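Local coordinates for protein arginine kinase (Anthopleura japonica, PDB 4RF6) that catalyses the reversible transfer of the gamma-phosphate of ATP to L-arginine, giving phosphoarginine and ADP, with two phosphagen kinase units joined in one chain, at residues S129-V134 with R236-E241; P176-D181 with E210-R215; T284-S289 with L342-C347; S481-V486 with Q586-S591; A523-P528 with H571-T576. All blocks are in the same frame, centred on the assembly; numbering follows the deposited sequence.

Interaction 1: residues S129-V134 with R236-E241; sequences STRIRV and RIISME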
# COMPACT_ATOMS: atom_id res chain seq x y z
N SER A 129 -6.38 2.55 2.90
CA SER A 129 -6.19 1.33 3.68
C SER A 129 -7.32 1.10 4.67
O SER A 129 -8.02 2.03 5.07
CB SER A 129 -4.85 1.38 4.41
OG SER A 129 -4.80 2.47 5.32
N THR A 130 -7.48 -0.16 5.06
CA THR A 130 -8.55 -0.58 5.95
C THR A 130 -7.98 -1.57 6.96
O THR A 130 -7.16 -2.42 6.61
CB THR A 130 -9.69 -1.24 5.14
OG1 THR A 130 -10.27 -0.28 4.25
CG2 THR A 130 -10.77 -1.78 6.07
N ARG A 131 -8.39 -1.43 8.22
CA ARG A 131 -7.82 -2.23 9.31
C ARG A 131 -8.88 -2.49 10.37
O ARG A 131 -9.61 -1.57 10.77
CB ARG A 131 -6.64 -1.47 9.93
CG ARG A 131 -5.92 -2.19 11.07
CD ARG A 131 -4.78 -1.32 11.60
NE ARG A 131 -4.03 -1.94 12.70
CZ ARG A 131 -4.36 -1.84 13.99
NH1 ARG A 131 -3.61 -2.43 14.90
NH2 ARG A 131 -5.43 -1.16 14.37
N ILE A 132 -8.99 -3.74 10.82
CA ILE A 132 -9.88 -4.06 11.93
C ILE A 132 -9.14 -4.93 12.94
O ILE A 132 -8.52 -5.94 12.59
CB ILE A 132 -11.18 -4.76 11.48
CG1 ILE A 132 -11.86 -3.96 10.36
CG2 ILE A 132 -12.13 -4.92 12.66
CD1 ILE A 132 -13.15 -4.59 9.85
N ARG A 133 -9.19 -4.51 14.20
CA ARG A 133 -8.49 -5.19 15.28
C ARG A 133 -9.47 -5.51 16.40
O ARG A 133 -10.35 -4.71 16.69
CB ARG A 133 -7.40 -4.27 15.82
CG ARG A 133 -6.73 -4.75 17.09
CD ARG A 133 -6.61 -3.61 18.09
NE ARG A 133 -7.59 -3.70 19.16
CZ ARG A 133 -7.93 -2.68 19.96
NH1 ARG A 133 -8.83 -2.87 20.91
NH2 ARG A 133 -7.38 -1.49 19.80
N VAL A 134 -9.32 -6.69 17.01
CA VAL A 134 -10.10 -7.04 18.19
C VAL A 134 -9.18 -7.65 19.25
O VAL A 134 -8.20 -8.33 18.93
CB VAL A 134 -11.26 -8.02 17.90
CG1 VAL A 134 -12.37 -7.32 17.12
CG2 VAL A 134 -10.76 -9.25 17.16
N ARG A 236 -4.38 -10.24 20.43
CA ARG A 236 -4.70 -9.06 19.65
C ARG A 236 -4.71 -9.50 18.19
O ARG A 236 -3.67 -9.85 17.63
CB ARG A 236 -3.67 -7.95 19.86
CG ARG A 236 -4.09 -6.64 19.19
CD ARG A 236 -2.97 -5.62 19.12
NE ARG A 236 -2.66 -5.05 20.43
CZ ARG A 236 -1.97 -3.93 20.60
NH1 ARG A 236 -1.54 -3.25 19.55
NH2 ARG A 236 -1.73 -3.47 21.83
N ILE A 237 -5.90 -9.50 17.60
CA ILE A 237 -6.11 -10.07 16.28
C ILE A 237 -6.45 -8.98 15.28
O ILE A 237 -7.44 -8.26 15.45
CB ILE A 237 -7.25 -11.09 16.32
CG1 ILE A 237 -7.00 -12.11 17.44
CG2 ILE A 237 -7.39 -11.78 14.98
CD1 ILE A 237 -8.25 -12.86 17.90
N ILE A 238 -5.63 -8.86 14.23
CA ILE A 238 -5.77 -7.77 13.27
C ILE A 238 -5.92 -8.29 11.85
O ILE A 238 -5.14 -9.14 11.40
CB ILE A 238 -4.55 -6.83 13.31
CG1 ILE A 238 -4.26 -6.39 14.75
CG2 ILE A 238 -4.75 -5.62 12.40
CD1 ILE A 238 -2.79 -6.45 15.12
N SER A 239 -6.91 -7.77 11.14
CA SER A 239 -7.06 -8.03 9.72
C SER A 239 -6.89 -6.70 9.00
O SER A 239 -7.49 -5.70 9.41
CB SER A 239 -8.42 -8.64 9.42
OG SER A 239 -8.59 -8.86 8.03
N MET A 240 -6.06 -6.66 7.96
CA MET A 240 -5.75 -5.39 7.31
C MET A 240 -5.25 -5.57 5.89
O MET A 240 -4.66 -6.59 5.54
CB MET A 240 -4.72 -4.60 8.13
CG MET A 240 -3.31 -5.19 8.10
SD MET A 240 -3.18 -6.75 9.00
CE MET A 240 -1.43 -7.12 8.82
N GLU A 241 -5.48 -4.55 5.07
CA GLU A 241 -4.96 -4.54 3.71
C GLU A 241 -5.06 -3.13 3.16
O GLU A 241 -5.70 -2.26 3.75
CB GLU A 241 -5.75 -5.52 2.83
CG GLU A 241 -7.21 -5.12 2.61
CD GLU A 241 -8.05 -6.25 2.05
OE1 GLU A 241 -8.95 -5.98 1.23
OE2 GLU A 241 -7.82 -7.41 2.47

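Interaction 2: residues P176-D181 with E210-R215; sequences PLSGMD and EWPEGR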
# COMPACT_ATOMS: atom_id res chain seq x y z
N PRO A 176 7.46 -17.51 17.87
CA PRO A 176 7.54 -17.17 19.30
C PRO A 176 8.61 -16.10 19.52
O PRO A 176 9.61 -16.11 18.82
CB PRO A 176 8.00 -18.49 19.94
CG PRO A 176 8.67 -19.25 18.84
CD PRO A 176 7.93 -18.88 17.59
N LEU A 177 8.39 -15.18 20.46
CA LEU A 177 9.43 -14.20 20.79
C LEU A 177 10.63 -14.88 21.44
O LEU A 177 11.79 -14.52 21.19
CB LEU A 177 8.89 -13.09 21.70
CG LEU A 177 7.82 -12.15 21.14
CD1 LEU A 177 7.75 -10.87 21.96
CD2 LEU A 177 8.08 -11.82 19.69
N SER A 178 10.36 -15.87 22.28
CA SER A 178 11.40 -16.65 22.92
C SER A 178 12.11 -17.53 21.90
O SER A 178 11.49 -18.40 21.28
CB SER A 178 10.80 -17.51 24.04
OG SER A 178 10.10 -16.70 24.97
N GLY A 179 13.41 -17.31 21.73
CA GLY A 179 14.20 -18.09 20.79
C GLY A 179 14.27 -17.47 19.41
O GLY A 179 14.90 -18.02 18.51
N MET A 180 13.62 -16.32 19.23
CA MET A 180 13.61 -15.66 17.93
C MET A 180 15.01 -15.17 17.54
O MET A 180 15.64 -14.42 18.29
CB MET A 180 12.63 -14.49 17.91
CG MET A 180 12.56 -13.75 16.58
SD MET A 180 11.56 -12.25 16.65
CE MET A 180 9.94 -12.96 16.91
N ASP A 181 15.49 -15.59 16.38
CA ASP A 181 16.81 -15.15 15.91
C ASP A 181 16.76 -13.73 15.33
O ASP A 181 15.68 -13.19 15.08
CB ASP A 181 17.42 -16.15 14.91
CG ASP A 181 16.51 -16.44 13.73
OD1 ASP A 181 15.82 -15.52 13.25
OD2 ASP A 181 16.50 -17.60 13.26
N GLU A 210 7.55 -12.27 33.36
CA GLU A 210 8.18 -13.36 32.61
C GLU A 210 8.56 -13.04 31.15
O GLU A 210 8.74 -13.97 30.36
CB GLU A 210 7.32 -14.64 32.63
CG GLU A 210 6.59 -14.94 33.94
CD GLU A 210 7.51 -15.11 35.14
OE1 GLU A 210 6.99 -15.06 36.28
OE2 GLU A 210 8.73 -15.31 34.96
N TRP A 211 8.68 -11.76 30.80
CA TRP A 211 9.01 -11.38 29.42
C TRP A 211 10.27 -12.09 28.93
O TRP A 211 11.27 -12.16 29.65
CB TRP A 211 9.20 -9.87 29.29
CG TRP A 211 9.47 -9.46 27.88
CD1 TRP A 211 10.69 -9.32 27.27
CD2 TRP A 211 8.49 -9.17 26.88
NE1 TRP A 211 10.52 -8.95 25.95
CE2 TRP A 211 9.17 -8.86 25.69
CE3 TRP A 211 7.09 -9.14 26.88
CZ2 TRP A 211 8.51 -8.52 24.51
CZ3 TRP A 211 6.43 -8.81 25.71
CH2 TRP A 211 7.14 -8.50 24.54
N PRO A 212 10.25 -12.62 27.69
CA PRO A 212 9.19 -12.62 26.68
C PRO A 212 8.51 -13.97 26.54
O PRO A 212 7.97 -14.29 25.48
CB PRO A 212 9.97 -12.34 25.39
CG PRO A 212 11.25 -13.15 25.62
CD PRO A 212 11.51 -13.13 27.12
N GLU A 213 8.56 -14.77 27.60
CA GLU A 213 7.98 -16.11 27.59
C GLU A 213 6.50 -16.10 27.20
O GLU A 213 5.72 -15.30 27.71
CB GLU A 213 8.14 -16.74 28.97
CG GLU A 213 7.57 -18.13 29.11
CD GLU A 213 7.96 -18.80 30.42
OE1 GLU A 213 7.31 -18.51 31.44
OE2 GLU A 213 8.93 -19.59 30.42
N GLY A 214 6.12 -17.00 26.29
CA GLY A 214 4.72 -17.16 25.94
C GLY A 214 4.17 -16.11 24.99
O GLY A 214 3.00 -16.17 24.60
N ARG A 215 5.01 -15.14 24.63
CA ARG A 215 4.62 -14.12 23.65
C ARG A 215 4.99 -14.58 22.25
O ARG A 215 6.00 -15.28 22.06
CB ARG A 215 5.31 -12.78 23.94
CG ARG A 215 4.66 -11.95 25.04
CD ARG A 215 5.00 -12.51 26.42
NE ARG A 215 4.56 -11.62 27.50
CZ ARG A 215 4.89 -11.79 28.77
NH1 ARG A 215 4.46 -10.93 29.69
NH2 ARG A 215 5.67 -12.81 29.13
O HOH W 1 7.77 -16.92 23.14

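Interaction 3: residues T284-S289 with L342-C347; sequences TGMRAS and LSEVQC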
# COMPACT_ATOMS: atom_id res chain seq x y z
N THR A 284 -16.89 -4.87 22.21
CA THR A 284 -16.42 -5.45 20.96
C THR A 284 -14.92 -5.66 21.01
O THR A 284 -14.37 -6.50 20.29
CB THR A 284 -16.69 -4.52 19.78
OG1 THR A 284 -16.02 -3.27 20.00
CG2 THR A 284 -18.19 -4.30 19.60
N GLY A 285 -14.25 -4.89 21.86
CA GLY A 285 -12.80 -4.91 21.92
C GLY A 285 -12.17 -4.48 20.62
O GLY A 285 -11.02 -4.82 20.33
N MET A 286 -12.93 -3.73 19.82
CA MET A 286 -12.55 -3.47 18.43
C MET A 286 -12.04 -2.06 18.18
O MET A 286 -12.60 -1.09 18.68
CB MET A 286 -13.76 -3.74 17.52
CG MET A 286 -13.52 -3.40 16.04
SD MET A 286 -14.98 -3.70 15.03
CE MET A 286 -15.11 -5.48 15.18
N ARG A 287 -10.97 -1.96 17.40
CA ARG A 287 -10.66 -0.70 16.72
C ARG A 287 -10.66 -0.91 15.21
O ARG A 287 -9.83 -1.65 14.67
CB ARG A 287 -9.32 -0.09 17.15
CG ARG A 287 -9.09 1.29 16.51
CD ARG A 287 -7.72 1.88 16.78
NE ARG A 287 -7.57 3.19 16.14
CZ ARG A 287 -6.91 3.41 15.01
NH1 ARG A 287 -6.84 4.64 14.51
NH2 ARG A 287 -6.30 2.41 14.38
N ALA A 288 -11.62 -0.28 14.54
CA ALA A 288 -11.71 -0.29 13.08
C ALA A 288 -11.17 1.04 12.58
O ALA A 288 -11.47 2.09 13.15
CB ALA A 288 -13.16 -0.48 12.65
N SER A 289 -10.39 1.01 11.50
CA SER A 289 -9.73 2.22 11.00
C SER A 289 -9.60 2.22 9.48
O SER A 289 -9.12 1.25 8.89
CB SER A 289 -8.34 2.35 11.64
OG SER A 289 -7.53 3.26 10.92
N LEU A 342 -22.80 -1.61 21.12
CA LEU A 342 -23.00 -1.93 19.71
C LEU A 342 -22.20 -3.17 19.37
O LEU A 342 -21.16 -3.42 19.97
CB LEU A 342 -22.61 -0.76 18.81
CG LEU A 342 -21.14 -0.56 18.43
CD1 LEU A 342 -21.00 0.53 17.38
CD2 LEU A 342 -20.30 -0.22 19.65
N SER A 343 -22.70 -3.97 18.43
CA SER A 343 -22.03 -5.21 18.09
C SER A 343 -20.84 -4.94 17.17
O SER A 343 -20.69 -3.83 16.65
CB SER A 343 -23.00 -6.17 17.41
OG SER A 343 -23.40 -5.68 16.14
N GLU A 344 -19.99 -5.95 16.98
CA GLU A 344 -18.89 -5.85 16.04
C GLU A 344 -19.44 -5.58 14.64
O GLU A 344 -18.90 -4.76 13.89
CB GLU A 344 -18.07 -7.13 16.03
CG GLU A 344 -17.29 -7.39 17.32
CD GLU A 344 -18.13 -8.02 18.40
OE1 GLU A 344 -19.36 -8.13 18.21
OE2 GLU A 344 -17.56 -8.39 19.45
N VAL A 345 -20.53 -6.27 14.31
CA VAL A 345 -21.22 -6.06 13.03
C VAL A 345 -21.68 -4.61 12.88
O VAL A 345 -21.50 -4.00 11.83
CB VAL A 345 -22.42 -7.01 12.89
CG1 VAL A 345 -23.44 -6.48 11.88
CG2 VAL A 345 -21.95 -8.40 12.49
N GLN A 346 -22.28 -4.07 13.94
CA GLN A 346 -22.78 -2.70 13.92
C GLN A 346 -21.65 -1.68 13.79
O GLN A 346 -21.78 -0.67 13.09
CB GLN A 346 -23.61 -2.42 15.18
CG GLN A 346 -25.01 -3.00 15.13
CD GLN A 346 -25.79 -2.76 16.41
OE1 GLN A 346 -25.24 -2.83 17.51
NE2 GLN A 346 -27.08 -2.48 16.27
N CYS A 347 -20.54 -1.94 14.48
CA CYS A 347 -19.37 -1.08 14.38
C CYS A 347 -18.87 -1.00 12.93
O CYS A 347 -18.64 0.09 12.40
CB CYS A 347 -18.25 -1.58 15.30
SG CYS A 347 -16.76 -0.56 15.26

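Interaction 4: residues S481-V486 with Q586-S591; sequences STRIRV and QLRIIS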
# COMPACT_ATOMS: atom_id res chain seq x y z
N SER A 481 28.27 0.36 -25.20
CA SER A 481 27.14 -0.43 -24.71
C SER A 481 25.91 -0.33 -25.63
O SER A 481 25.78 0.61 -26.41
CB SER A 481 26.78 -0.02 -23.27
OG SER A 481 26.31 1.32 -23.20
N THR A 482 25.02 -1.32 -25.52
CA THR A 482 23.84 -1.40 -26.37
C THR A 482 22.64 -1.78 -25.52
O THR A 482 22.71 -2.73 -24.75
CB THR A 482 24.03 -2.44 -27.50
OG1 THR A 482 25.09 -2.03 -28.36
CG2 THR A 482 22.75 -2.58 -28.32
N ARG A 483 21.54 -1.03 -25.66
CA ARG A 483 20.39 -1.21 -24.78
C ARG A 483 19.10 -1.11 -25.58
O ARG A 483 18.93 -0.19 -26.39
CB ARG A 483 20.41 -0.13 -23.70
CG ARG A 483 19.33 -0.22 -22.64
CD ARG A 483 19.54 0.89 -21.60
NE ARG A 483 18.52 0.92 -20.55
CZ ARG A 483 17.39 1.62 -20.63
NH1 ARG A 483 17.11 2.35 -21.70
NH2 ARG A 483 16.53 1.58 -19.62
N ILE A 484 18.18 -2.04 -25.37
CA ILE A 484 16.86 -1.93 -25.99
C ILE A 484 15.76 -2.20 -24.98
O ILE A 484 15.74 -3.26 -24.35
CB ILE A 484 16.69 -2.88 -27.20
CG1 ILE A 484 17.80 -2.66 -28.23
CG2 ILE A 484 15.32 -2.67 -27.84
CD1 ILE A 484 17.79 -3.66 -29.38
N ARG A 485 14.86 -1.24 -24.83
CA ARG A 485 13.76 -1.32 -23.88
C ARG A 485 12.42 -1.29 -24.61
O ARG A 485 12.28 -0.57 -25.60
CB ARG A 485 13.84 -0.14 -22.90
CG ARG A 485 12.60 0.06 -22.01
CD ARG A 485 11.58 1.02 -22.63
NE ARG A 485 11.91 2.43 -22.41
CZ ARG A 485 11.19 3.45 -22.87
NH1 ARG A 485 10.10 3.21 -23.59
NH2 ARG A 485 11.57 4.69 -22.61
N VAL A 486 11.44 -2.05 -24.12
CA VAL A 486 10.07 -1.87 -24.59
C VAL A 486 9.12 -1.73 -23.40
O VAL A 486 9.30 -2.37 -22.37
CB VAL A 486 9.58 -3.01 -25.54
CG1 VAL A 486 10.39 -3.05 -26.82
CG2 VAL A 486 9.61 -4.36 -24.84
N GLN A 586 2.90 -1.32 -16.91
CA GLN A 586 2.83 -2.57 -16.17
C GLN A 586 4.12 -3.36 -16.37
O GLN A 586 4.62 -4.00 -15.45
CB GLN A 586 1.57 -3.34 -16.59
CG GLN A 586 0.30 -2.58 -16.17
CD GLN A 586 -0.94 -2.93 -16.96
OE1 GLN A 586 -1.00 -3.95 -17.64
NE2 GLN A 586 -1.95 -2.07 -16.87
N LEU A 587 4.66 -3.26 -17.58
CA LEU A 587 5.93 -3.90 -17.93
C LEU A 587 6.89 -2.92 -18.60
O LEU A 587 6.55 -2.29 -19.60
CB LEU A 587 5.69 -5.08 -18.87
CG LEU A 587 4.88 -6.23 -18.28
CD1 LEU A 587 4.49 -7.22 -19.36
CD2 LEU A 587 5.70 -6.91 -17.20
N ARG A 588 8.09 -2.81 -18.04
CA ARG A 588 9.20 -2.18 -18.75
C ARG A 588 10.29 -3.24 -18.89
O ARG A 588 10.82 -3.74 -17.90
CB ARG A 588 9.73 -0.96 -18.00
CG ARG A 588 10.71 -0.15 -18.84
CD ARG A 588 11.63 0.69 -17.98
NE ARG A 588 11.36 2.11 -18.11
CZ ARG A 588 12.29 3.05 -18.03
NH1 ARG A 588 13.56 2.71 -17.82
NH2 ARG A 588 11.97 4.33 -18.16
N ILE A 589 10.59 -3.58 -20.14
CA ILE A 589 11.41 -4.75 -20.42
C ILE A 589 12.68 -4.32 -21.13
O ILE A 589 12.62 -3.69 -22.19
CB ILE A 589 10.62 -5.76 -21.27
CG1 ILE A 589 9.24 -6.00 -20.63
CG2 ILE A 589 11.39 -7.07 -21.42
CD1 ILE A 589 8.29 -6.88 -21.43
N ILE A 590 13.84 -4.66 -20.55
CA ILE A 590 15.11 -4.11 -21.00
C ILE A 590 16.20 -5.16 -21.24
O ILE A 590 16.53 -5.94 -20.35
CB ILE A 590 15.65 -3.09 -19.98
CG1 ILE A 590 14.59 -2.03 -19.66
CG2 ILE A 590 16.93 -2.43 -20.48
CD1 ILE A 590 15.01 -1.05 -18.58
N SER A 591 16.76 -5.16 -22.45
CA SER A 591 17.89 -6.03 -22.79
C SER A 591 19.12 -5.15 -22.98
O SER A 591 19.03 -4.08 -23.60
CB SER A 591 17.59 -6.84 -24.06
OG SER A 591 18.64 -7.77 -24.33

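Interaction 5: residues A523-P528 with H571-T576; sequences AGQYYP and HNNDKT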
# COMPACT_ATOMS: atom_id res chain seq x y z
N ALA A 523 16.91 -16.85 -17.09
CA ALA A 523 16.60 -17.25 -15.71
C ALA A 523 17.10 -16.20 -14.73
O ALA A 523 18.18 -15.63 -14.92
CB ALA A 523 17.21 -18.60 -15.40
N GLY A 524 16.32 -15.94 -13.69
CA GLY A 524 16.67 -14.92 -12.72
C GLY A 524 15.76 -14.90 -11.51
O GLY A 524 15.02 -15.85 -11.25
N GLN A 525 15.81 -13.80 -10.76
CA GLN A 525 15.04 -13.70 -9.53
C GLN A 525 14.24 -12.40 -9.44
O GLN A 525 14.60 -11.38 -10.04
CB GLN A 525 15.97 -13.81 -8.32
CG GLN A 525 17.08 -12.79 -8.34
CD GLN A 525 18.42 -13.38 -8.70
OE1 GLN A 525 18.51 -14.52 -9.16
NE2 GLN A 525 19.48 -12.61 -8.48
N TYR A 526 13.14 -12.47 -8.70
CA TYR A 526 12.24 -11.34 -8.55
C TYR A 526 12.46 -10.65 -7.20
O TYR A 526 12.80 -11.29 -6.21
CB TYR A 526 10.80 -11.83 -8.67
CG TYR A 526 9.78 -10.74 -8.48
CD1 TYR A 526 9.65 -9.72 -9.41
CD2 TYR A 526 8.94 -10.74 -7.37
CE1 TYR A 526 8.72 -8.73 -9.23
CE2 TYR A 526 8.01 -9.75 -7.19
CZ TYR A 526 7.90 -8.75 -8.12
OH TYR A 526 6.97 -7.76 -7.95
N TYR A 527 12.28 -9.33 -7.18
CA TYR A 527 12.41 -8.56 -5.96
C TYR A 527 11.24 -7.59 -5.83
O TYR A 527 11.26 -6.51 -6.42
CB TYR A 527 13.71 -7.76 -5.96
CG TYR A 527 14.96 -8.59 -6.10
CD1 TYR A 527 15.46 -9.32 -5.03
CD2 TYR A 527 15.66 -8.63 -7.30
CE1 TYR A 527 16.61 -10.07 -5.14
CE2 TYR A 527 16.82 -9.38 -7.43
CZ TYR A 527 17.28 -10.10 -6.34
OH TYR A 527 18.43 -10.85 -6.46
N PRO A 528 10.22 -7.98 -5.06
CA PRO A 528 9.10 -7.06 -4.84
C PRO A 528 9.59 -5.85 -4.05
O PRO A 528 10.49 -6.00 -3.21
CB PRO A 528 8.13 -7.88 -3.99
CG PRO A 528 8.99 -8.91 -3.31
CD PRO A 528 10.06 -9.24 -4.31
N HIS A 571 15.60 -9.40 -12.60
CA HIS A 571 16.75 -9.33 -13.50
C HIS A 571 17.42 -10.69 -13.62
O HIS A 571 17.38 -11.49 -12.68
CB HIS A 571 17.75 -8.26 -13.03
CG HIS A 571 18.54 -8.65 -11.82
ND1 HIS A 571 19.60 -9.54 -11.88
CD2 HIS A 571 18.43 -8.28 -10.52
CE1 HIS A 571 20.10 -9.69 -10.67
NE2 HIS A 571 19.42 -8.94 -9.83
N ASN A 572 18.02 -10.97 -14.77
CA ASN A 572 18.68 -12.25 -14.96
C ASN A 572 20.05 -12.32 -14.27
O ASN A 572 20.56 -11.31 -13.76
CB ASN A 572 18.79 -12.61 -16.45
CG ASN A 572 19.77 -11.72 -17.20
OD1 ASN A 572 20.15 -10.65 -16.72
ND2 ASN A 572 20.16 -12.15 -18.39
N ASN A 573 20.64 -13.51 -14.24
CA ASN A 573 21.91 -13.69 -13.56
C ASN A 573 23.07 -12.98 -14.25
O ASN A 573 24.00 -12.52 -13.60
CB ASN A 573 22.21 -15.18 -13.39
CG ASN A 573 21.16 -15.90 -12.56
OD1 ASN A 573 20.72 -15.40 -11.53
ND2 ASN A 573 20.75 -17.08 -13.02
N ASP A 574 22.99 -12.89 -15.58
CA ASP A 574 24.03 -12.22 -16.37
C ASP A 574 23.91 -10.69 -16.29
O ASP A 574 24.81 -9.97 -16.74
CB ASP A 574 23.98 -12.69 -17.83
CG ASP A 574 24.34 -14.16 -17.99
OD1 ASP A 574 25.01 -14.71 -17.09
OD2 ASP A 574 23.95 -14.77 -19.01
N LYS A 575 22.80 -10.21 -15.73
CA LYS A 575 22.51 -8.78 -15.67
C LYS A 575 22.42 -8.15 -17.06
O LYS A 575 22.77 -6.98 -17.24
CB LYS A 575 23.51 -8.02 -14.79
CG LYS A 575 23.32 -8.22 -13.28
CD LYS A 575 23.92 -9.54 -12.81
CE LYS A 575 23.43 -9.92 -11.41
NZ LYS A 575 23.83 -11.31 -11.03
N THR A 576 21.94 -8.93 -18.02
CA THR A 576 21.70 -8.44 -19.38
C THR A 576 20.20 -8.35 -19.67
O THR A 576 19.80 -8.03 -20.79
CB THR A 576 22.28 -9.40 -20.41
OG1 THR A 576 21.76 -10.71 -20.16
CG2 THR A 576 23.79 -9.43 -20.34

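Interaction 1: residues S129-V134 with R236-E241
Arg131 lies over Ile238 across two antiparallel strands. Its CG is anti to the backbone N (chi1 -179°) and the chain is straight as far as NE. CB faces Met240 CB at 4.1 Å. CG meets Met240 CB at 4.0 Å and also touches Ile238 CG2. NE passes Ile238 CG2 at 3.8 Å. This methyl covers one face of the guanidinium, and NH1 ends near Ile238 CG1, 4.0 Å away. The strands are the central pair, 127-136 and 235-242, of the eight-stranded antiparallel sheet of the phosphagen kinase catalytic domain. Thr130, Ile132 and Val134 form hydrogen-bonded pairs with Glu241, Ser239 and Ile237. Ile132 N donates to Ser239 O at 2.8 Å in a nearly straight bond (174°). On the side of the sheet that carries Arg131, Arg133 CG packs on Arg236 CG at 3.9 Å in the conformer described, where Arg133 NH1 bonds Asn281 and Gly285. Arg236 has a salt bridge to Glu231. All three arginines belong to the predicted ATP site, and their closeness is consistent with binding its phosphates. On the other side Val134 CG2 meets Ile237 CB at 4.1 Å, and Ile132 and Ile237 rest on Leu253 of helix 246-264.

Interaction 2: residues P176-D181 with E210-R215
Two type II beta turns, Leu177 to Met180 and Pro212 to Arg215, meet at the edge of the catalytic-domain sheet. The first follows the outermost strand 172-176. The second leads into its neighbour, strand 216-220. One backbone bond continues the pairing of these strands past their ends. In it Leu177 N donates to Arg215 O at 2.9 Å in a straight bond (172°), although the donor is tilted out of the carbonyl plane. A water also donates to Arg215 O, at 2.6 Å, and accepts from Ser178 N at 2.9 Å. One carbonyl thus receives both a direct and a water-mediated link.

Leu177 carries the apolar part. Its CB lies 3.9 Å from Pro212 CB. CD1 approaches the six-membered ring of Trp211 obliquely, touching CZ2 and CH2, and is 3.6 Å from Trp211 CZ2. It also packs on Arg215 CB. Pro212, which follows a cis peptide bond, puts its CB over one face of the Trp211 ring. The Arg215 chain bends at chi2 (76°), so that Trp211 CE3 lies over one face of the guanidinium, toward its rim. Arg215 NH1 bonds Lys209 O. Glu213 OE1 forms a salt bridge with Lys149. Arg215 NH2 donates to Glu213 O at 2.9 Å in a bent bond (142°), on a lone pair of the carbonyl but with the oxygen tilted out of the guanidinium plane.

Interaction 3: residues T284-S289 with L342-C347
Met286 O is gripped by two donors, Arg339 NE and Asn336 ND2, and the side chain of Met286 meets Glu344 and Cys347. The contact sets the N-terminal end of helix 344-370 against the start of strand 286-293 in the catalytic-domain sheet.

Met286 is extended up to SD and then bends at chi3. Its CE touches Glu344 CB at 3.5 Å. Its SD meets Cys347 SG at 3.6 Å, a sulfur-sulfur packing contact, and Ala288 CB lies further along at 4.4 Å from Cys347 SG. Arg287, of the predicted ATP site, points to the other side of the strand and pairs with Asp333.

Ser343 is the N-cap. Ser343 OG accepts from Gln346 N at 2.9 Å, and Gln346 OE1 accepts from Ser343 N on a lone pair. The two form a capping box. On the other segment, Thr284 OG1 accepts from Met286 N at 3.1 Å, an ST turn. This fixes the Thr284 rotation and directs CG2 at the helix start, in a tight packing contact 3.1 Å from Leu342 O. Thr284 CB packs on Glu344 CG.

The Glu344 chain bends at chi2 (82°), which folds the carboxylate back toward Thr284. Glu344 OE2 forms a salt bridge with Arg136, which also donates to Thr284 O, and OE1 accepts from Asp109 N. Between the segments the chemistry is apolar and sulfur-rich, while the buried Glu344 carboxylate is satisfied from outside, which probably favours its charged form.

Interaction 4: residues S481-V486 with Q586-S591
Arg483 opens the side-chain contact between strands 479-488 and 587-594, the central antiparallel pair of the second catalytic-domain sheet. Its side chain is extended to NE and crosses Ile590 at a slant. NE passes Ile590 CG2 at 3.7 Å. NH2 makes a tight contact with Ile590 CD1, 3.2 Å, and also meets Arg588 NH1 at 3.7 Å. These two cations approach without a hydrogen bond between them. Arg588 NH1 sits at the edge of the Arg483 guanidinium, in its plane, and the two guanidinium planes stand 67° apart.

Next, Ile484 forms a hydrogen-bonded pair with Ser591, and its N donates to Ser591 O at 2.8 Å. Its side chain goes to the other face of the sheet, where it and Ile589 pack on Leu605 of helix 598-616. Ser591 OG on that face bonds Val601 O and Arg604.

Arg485 returns to the face of Arg483. Arg485 CG touches both Ile590 CG1 and Arg588 CG, each at 3.7 Å. The chain bends at chi2 and chi3. Arg485 NE comes over one face of the Arg588 guanidinium, while Arg485 NH1 is held by Gly637 O. The matching arginines of the first unit belong to a predicted ATP site, so a similar role here is possible.

Val486 ends the walk. Its N and O both bond Ile589, and its CG2 packs against Ile589 CB at 4.0 Å.

Interaction 5: residues A523-P528 with H571-T576
Gln525 and His571 form the hydrogen-bonded pair of a short antiparallel ladder between edge strand 524-528 and strand 568-572 of the second catalytic-domain sheet. The backbone bonds are long and weak. Gln525 N to His571 O and His571 N to Gln525 O are both 3.4 Å. Asn573 N to Ala523 O is 3.3 Å. Gly524 faces Asn572 with CA atoms 4.0 Å apart, and Gly524 CA packs against His571 O.

The aromatic contact lies further along. Tyr527 CE2 meets His571 NE2 at 3.6 Å, near the plane of the tyrosine ring. The planes are 27° apart, but the rings are slid apart and barely overlap.

Side-chain bonds hold the type I turn from Asn572 to Lys575. His571 ND1 donates to Asn572 O at 2.8 Å, and Lys575 N reaches that oxygen from its opposite face. Asn572 ND2 donates to Thr576 OG1. ND1 thus carries a proton, and the firm polar bonds lie within and beside the turn rather than across the ladder.

Interactions 1, 2 and 3 belong to the first repeat, and interactions 4 and 5 to the second. Interactions 1 and 3 have centres about 11 Å apart and touch, because strands 127-136 and 286-293 are neighbours in one sheet. Interaction 2 is nested in the loop closed by interaction 1 and sits at that sheet's edge, with its centre about 23 Å away. Interactions 4 and 5 repeat this nesting on the second sheet, with centres about 13 Å apart. Interactions 1 and 4 join equivalent strands of the two sheets, yet their centres are about 40 Å apart. Each unit therefore builds its own catalytic-domain sheet, in the same strand order.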